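Long-range contact in alpha-glucosidase (PDB 6PNR), which is a GH31-family glycoside hydrolase, probably a sulfoquinovosidase that releases sulfoquinovose from alpha-linked sulfolipid-derived glycosides: residues 22-36 / 48-60. Sequence-based numbering, arbitrary orientation.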
loop_
_atom_site.group_PDB
_atom_site.type_symbol
_atom_site.label_atom_id
_atom_site.label_comp_id
_atom_site.label_asym_id
_atom_site.label_seq_id
_atom_site.Cartn_x
_atom_site.Cartn_y
_atom_site.Cartn_z
ATOM N N HIS A 22 -2.486 10.335 32.847
ATOM C CA HIS A 22 -3.871 9.958 32.610
ATOM C C HIS A 22 -4.779 10.991 33.251
ATOM O O HIS A 22 -4.796 11.131 34.476
ATOM C CB HIS A 22 -4.217 8.577 33.159
ATOM C CG HIS A 22 -5.653 8.215 32.943
ATOM N ND1 HIS A 22 -6.096 7.564 31.811
ATOM C CD2 HIS A 22 -6.758 8.470 33.686
ATOM C CE1 HIS A 22 -7.406 7.405 31.879
ATOM N NE2 HIS A 22 -7.832 7.946 33.007
ATOM N N SER A 23 -5.532 11.705 32.422
ATOM C CA SER A 23 -6.640 12.533 32.868
ATOM C C SER A 23 -7.796 12.287 31.916
ATOM O O SER A 23 -7.654 11.580 30.915
ATOM C CB SER A 23 -6.263 14.018 32.906
ATOM O OG SER A 23 -5.733 14.440 31.663
ATOM N N LYS A 24 -8.960 12.863 32.231
ATOM C CA LYS A 24 -10.062 12.759 31.282
ATOM C C LYS A 24 -9.721 13.454 29.970
ATOM O O LYS A 24 -10.140 12.996 28.901
ATOM C CB LYS A 24 -11.352 13.327 31.878
ATOM C CG LYS A 24 -12.598 12.883 31.107
ATOM C CD LYS A 24 -13.899 13.351 31.755
ATOM C CE LYS A 24 -14.142 14.833 31.522
ATOM N NZ LYS A 24 -15.488 15.252 32.011
ATOM N N GLU A 25 -8.939 14.539 30.024
ATOM C CA GLU A 25 -8.553 15.248 28.806
ATOM C C GLU A 25 -7.472 14.514 28.022
ATOM O O GLU A 25 -7.456 14.583 26.786
ATOM C CB GLU A 25 -8.064 16.661 29.138
ATOM C CG GLU A 25 -9.089 17.548 29.831
ATOM C CD GLU A 25 -9.149 17.331 31.340
ATOM O OE1 GLU A 25 -8.225 16.696 31.902
ATOM O OE2 GLU A 25 -10.127 17.800 31.966
ATOM N N ARG A 26 -6.563 13.818 28.711
ATOM C CA ARG A 26 -5.458 13.088 28.086
ATOM C C ARG A 26 -5.420 11.676 28.657
ATOM O O ARG A 26 -4.657 11.397 29.589
ATOM C CB ARG A 26 -4.120 13.794 28.325
ATOM C CG ARG A 26 -3.987 15.194 27.736
ATOM C CD ARG A 26 -2.645 15.807 28.140
ATOM N NE ARG A 26 -2.265 16.966 27.332
ATOM C CZ ARG A 26 -2.507 18.231 27.665
ATOM N NH1 ARG A 26 -3.141 18.514 28.797
ATOM N NH2 ARG A 26 -2.117 19.216 26.864
ATOM N N PRO A 27 -6.237 10.763 28.134
ATOM C CA PRO A 27 -6.245 9.397 28.669
ATOM C C PRO A 27 -4.987 8.629 28.297
ATOM O O PRO A 27 -4.414 8.802 27.220
ATOM C CB PRO A 27 -7.488 8.768 28.029
ATOM C CG PRO A 27 -7.717 9.571 26.797
ATOM C CD PRO A 27 -7.315 10.973 27.155
ATOM N N MET A 28 -4.570 7.757 29.216
ATOM C CA MET A 28 -3.345 6.987 29.072
ATOM C C MET A 28 -3.562 5.655 28.369
ATOM O O MET A 28 -2.623 5.136 27.757
ATOM C CB MET A 28 -2.720 6.741 30.452
ATOM C CG MET A 28 -1.277 6.244 30.437
ATOM S SD MET A 28 -0.543 6.143 32.094
ATOM C CE MET A 28 -1.458 4.778 32.790
ATOM N N ILE A 29 -4.762 5.083 28.443
ATOM C CA ILE A 29 -5.034 3.749 27.915
ATOM C C ILE A 29 -6.337 3.770 27.126
ATOM O O ILE A 29 -7.360 4.266 27.613
ATOM C CB ILE A 29 -5.114 2.698 29.041
ATOM C CG1 ILE A 29 -3.829 2.675 29.870
ATOM C CG2 ILE A 29 -5.400 1.327 28.470
ATOM C CD1 ILE A 29 -3.926 1.796 31.120
ATOM N N TYR A 30 -6.299 3.233 25.909
ATOM C CA TYR A 30 -7.491 2.828 25.184
ATOM C C TYR A 30 -7.482 1.313 25.042
ATOM O O TYR A 30 -6.422 0.688 24.933
ATOM C CB TYR A 30 -7.571 3.458 23.780
ATOM C CG TYR A 30 -7.479 4.975 23.723
ATOM C CD1 TYR A 30 -6.301 5.636 24.049
ATOM C CD2 TYR A 30 -8.565 5.739 23.290
ATOM C CE1 TYR A 30 -6.207 7.020 23.979
ATOM C CE2 TYR A 30 -8.482 7.122 23.213
ATOM C CZ TYR A 30 -7.306 7.751 23.560
ATOM O OH TYR A 30 -7.227 9.117 23.489
ATOM N N VAL A 31 -8.673 0.728 25.012
ATOM C CA VAL A 31 -8.838 -0.703 24.818
ATOM C C VAL A 31 -9.855 -0.900 23.709
ATOM O O VAL A 31 -10.608 0.009 23.359
ATOM C CB VAL A 31 -9.292 -1.408 26.105
ATOM C CG1 VAL A 31 -8.256 -1.209 27.176
ATOM C CG2 VAL A 31 -10.621 -0.830 26.561
ATOM N N GLY A 32 -9.871 -2.097 23.145
ATOM C CA GLY A 32 -10.849 -2.354 22.119
ATOM C C GLY A 32 -10.785 -3.770 21.606
ATOM O O GLY A 32 -10.187 -4.658 22.217
ATOM N N VAL A 33 -11.444 -3.955 20.465
ATOM C CA VAL A 33 -11.641 -5.253 19.841
ATOM C C VAL A 33 -11.256 -5.131 18.374
ATOM O O VAL A 33 -11.735 -4.229 17.679
ATOM C CB VAL A 33 -13.100 -5.726 19.981
ATOM C CG1 VAL A 33 -13.279 -7.118 19.367
ATOM C CG2 VAL A 33 -13.537 -5.697 21.458
ATOM N N GLY A 34 -10.384 -6.028 17.912
ATOM C CA GLY A 34 -10.032 -6.096 16.513
ATOM C C GLY A 34 -10.095 -7.526 16.008
ATOM O O GLY A 34 -10.151 -8.484 16.784
ATOM N N GLN A 35 -10.103 -7.650 14.678
ATOM C CA GLN A 35 -10.058 -8.941 13.994
ATOM C C GLN A 35 -9.000 -8.853 12.903
ATOM O O GLN A 35 -9.213 -8.201 11.872
ATOM C CB GLN A 35 -11.422 -9.320 13.404
ATOM C CG GLN A 35 -11.406 -10.624 12.576
ATOM C CD GLN A 35 -10.874 -11.831 13.352
ATOM O OE1 GLN A 35 -11.460 -12.242 14.359
ATOM N NE2 GLN A 35 -9.758 -12.409 12.880
ATOM N N GLU A 36 -7.864 -9.503 13.124
ATOM C CA GLU A 36 -6.739 -9.356 12.219
ATOM C C GLU A 36 -6.909 -10.244 10.992
ATOM O O GLU A 36 -7.671 -11.210 10.989
ATOM C CB GLU A 36 -5.435 -9.708 12.926
ATOM C CG GLU A 36 -5.307 -11.166 13.300
ATOM C CD GLU A 36 -5.918 -11.491 14.654
ATOM O OE1 GLU A 36 -6.591 -10.618 15.250
ATOM O OE2 GLU A 36 -5.724 -12.631 15.121
ATOM N N THR A 48 -3.332 -6.984 8.146
ATOM C CA THR A 48 -4.296 -5.909 8.316
ATOM C C THR A 48 -5.171 -6.228 9.521
ATOM O O THR A 48 -5.244 -7.372 9.973
ATOM C CB THR A 48 -5.171 -5.722 7.074
ATOM O OG1 THR A 48 -5.844 -6.955 6.791
ATOM C CG2 THR A 48 -4.326 -5.317 5.876
ATOM N N ASP A 49 -5.848 -5.201 10.031
ATOM C CA ASP A 49 -6.700 -5.333 11.201
ATOM C C ASP A 49 -8.031 -4.649 10.924
ATOM O O ASP A 49 -8.081 -3.618 10.248
ATOM C CB ASP A 49 -6.017 -4.710 12.441
ATOM C CG ASP A 49 -6.652 -5.140 13.766
ATOM O OD1 ASP A 49 -7.307 -6.212 13.815
ATOM O OD2 ASP A 49 -6.484 -4.390 14.762
ATOM N N TYR A 50 -9.106 -5.225 11.450
ATOM C CA TYR A 50 -10.436 -4.623 11.399
ATOM C C TYR A 50 -10.852 -4.312 12.835
ATOM O O TYR A 50 -11.228 -5.218 13.582
ATOM C CB TYR A 50 -11.425 -5.552 10.717
ATOM C CG TYR A 50 -12.848 -5.044 10.733
ATOM C CD1 TYR A 50 -13.135 -3.703 10.493
ATOM C CD2 TYR A 50 -13.909 -5.914 10.953
ATOM C CE1 TYR A 50 -14.450 -3.238 10.492
ATOM C CE2 TYR A 50 -15.221 -5.465 10.952
ATOM C CZ TYR A 50 -15.489 -4.128 10.725
ATOM O OH TYR A 50 -16.808 -3.695 10.724
ATOM N N VAL A 51 -10.768 -3.042 13.221
ATOM C CA VAL A 51 -11.085 -2.616 14.578
ATOM C C VAL A 51 -12.570 -2.283 14.637
ATOM O O VAL A 51 -13.043 -1.398 13.917
ATOM C CB VAL A 51 -10.230 -1.415 15.009
ATOM C CG1 VAL A 51 -10.638 -0.936 16.415
ATOM C CG2 VAL A 51 -8.737 -1.789 15.008
ATOM N N THR A 52 -13.312 -3.007 15.477
ATOM C CA THR A 52 -14.721 -2.709 15.702
ATOM C C THR A 52 -14.964 -1.887 16.964
ATOM O O THR A 52 -15.999 -1.216 17.053
ATOM C CB THR A 52 -15.539 -4.005 15.777
ATOM O OG1 THR A 52 -14.882 -4.939 16.644
ATOM C CG2 THR A 52 -15.685 -4.620 14.405
ATOM N N GLU A 53 -14.052 -1.911 17.938
ATOM C CA GLU A 53 -14.199 -1.090 19.132
ATOM C C GLU A 53 -12.857 -0.504 19.539
ATOM O O GLU A 53 -11.827 -1.183 19.479
ATOM C CB GLU A 53 -14.793 -1.894 20.308
ATOM C CG GLU A 53 -16.123 -2.582 20.002
ATOM C CD GLU A 53 -16.734 -3.276 21.224
ATOM O OE1 GLU A 53 -16.309 -2.959 22.353
ATOM O OE2 GLU A 53 -17.631 -4.138 21.053
ATOM N N ARG A 54 -12.872 0.768 19.934
ATOM C CA ARG A 54 -11.734 1.405 20.587
ATOM C C ARG A 54 -12.268 2.559 21.420
ATOM O O ARG A 54 -13.003 3.400 20.894
ATOM C CB ARG A 54 -10.696 1.936 19.584
ATOM C CG ARG A 54 -9.738 2.945 20.232
ATOM C CD ARG A 54 -8.576 3.403 19.344
ATOM N NE ARG A 54 -7.841 4.491 19.996
ATOM C CZ ARG A 54 -6.562 4.798 19.775
ATOM N NH1 ARG A 54 -5.835 4.102 18.901
ATOM N NH2 ARG A 54 -6.004 5.806 20.442
ATOM N N PHE A 55 -11.898 2.616 22.699
ATOM C CA PHE A 55 -12.410 3.700 23.528
ATOM C C PHE A 55 -11.458 3.951 24.681
ATOM O O PHE A 55 -10.811 3.013 25.169
ATOM C CB PHE A 55 -13.825 3.391 24.047
ATOM C CG PHE A 55 -13.979 2.018 24.626
ATOM C CD1 PHE A 55 -13.672 1.776 25.955
ATOM C CD2 PHE A 55 -14.447 0.973 23.853
ATOM C CE1 PHE A 55 -13.822 0.511 26.498
ATOM C CE2 PHE A 55 -14.596 -0.294 24.386
ATOM C CZ PHE A 55 -14.288 -0.523 25.716
ATOM N N PRO A 56 -11.331 5.199 25.125
ATOM C CA PRO A 56 -10.472 5.486 26.274
ATOM C C PRO A 56 -11.102 4.996 27.565
ATOM O O PRO A 56 -12.323 4.890 27.692
ATOM C CB PRO A 56 -10.354 7.012 26.258
ATOM C CG PRO A 56 -11.639 7.465 25.615
ATOM C CD PRO A 56 -11.980 6.412 24.590
ATOM N N LEU A 57 -10.247 4.679 28.526
ATOM C CA LEU A 57 -10.695 4.196 29.819
ATOM C C LEU A 57 -10.874 5.361 30.783
ATOM O O LEU A 57 -10.151 6.360 30.717
ATOM C CB LEU A 57 -9.692 3.200 30.396
ATOM C CG LEU A 57 -9.542 1.876 29.653
ATOM C CD1 LEU A 57 -8.487 1.039 30.350
ATOM C CD2 LEU A 57 -10.866 1.156 29.617
ATOM N N LYS A 58 -11.844 5.220 31.687
ATOM C CA LYS A 58 -12.068 6.176 32.766
ATOM C C LYS A 58 -11.400 5.665 34.035
ATOM O O LYS A 58 -11.574 4.497 34.396
ATOM C CB LYS A 58 -13.562 6.385 33.017
ATOM C CG LYS A 58 -14.307 7.119 31.922
ATOM C CD LYS A 58 -15.777 7.290 32.301
ATOM C CE LYS A 58 -16.493 8.256 31.363
ATOM N NZ LYS A 58 -16.100 9.678 31.604
ATOM N N LEU A 59 -10.633 6.536 34.697
ATOM C CA LEU A 59 -10.008 6.218 35.983
ATOM C C LEU A 59 -11.049 6.369 37.087
ATOM O O LEU A 59 -11.470 7.487 37.400
ATOM C CB LEU A 59 -8.814 7.135 36.242
ATOM C CG LEU A 59 -8.054 6.980 37.565
ATOM C CD1 LEU A 59 -7.565 5.555 37.781
ATOM C CD2 LEU A 59 -6.882 7.959 37.630
ATOM N N THR A 60 -11.462 5.248 37.686
ATOM C CA THR A 60 -12.556 5.252 38.648
ATOM C C THR A 60 -12.139 4.963 40.085
ATOM O O THR A 60 -12.966 5.115 40.986
ATOM C CB THR A 60 -13.630 4.234 38.237
ATOM O OG1 THR A 60 -13.025 2.946 38.083
ATOM C CG2 THR A 60 -14.285 4.648 36.931
HETATM O O HOH W 1 -10.241 9.198 33.422
#
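Arg54 NH2 sits over the centre of one face of the Tyr30 ring, with CZ 4.2 Å from the ring centroid; the guanidinium plane is inclined 56° to the ring in this cation-pi contact. The extended arginine chain, with CG anti to the backbone N (chi1 163°), carries the group there, and Glu199 forms a salt bridge with NH2. Pro56 CB packs 3.6 Å from Tyr30 CE2; an alanine in place of this tyrosine would probably leave Arg54 with Trp103 as its aromatic neighbour and open a gap beside Pro56. On the sheet face of Val31 the packing is tight: Val31 CG2 reaches Phe55 CE1 at 3.5 Å and Leu57 CD2 at 3.7 Å, while Ile29 CG2 meets Leu57 CD1, and Phe73 and Ile77 close over this apolar cluster. Thr52 and Glu53 both face Val33 in a classic beta bulge, and Val33 O accepts from Thr52 N (3.0 Å) and, in the carbonyl plane on a lone pair, from Glu53 N (3.3 Å). The exposed Lys24–Lys58 side is looser, the two NZ atoms 5.6 Å apart; nearby a water joins His22 NE2 to Leu59 N. The hairpin thus pairs an apolar cluster with a Tyr30–Arg54–Pro56 group across the sheet, and its edge joins the subunit interface through Tyr50 OH, bonded to Glu199 of the second subunit, and weak reciprocal Arg54 NE–Thr52 O bonds between chains.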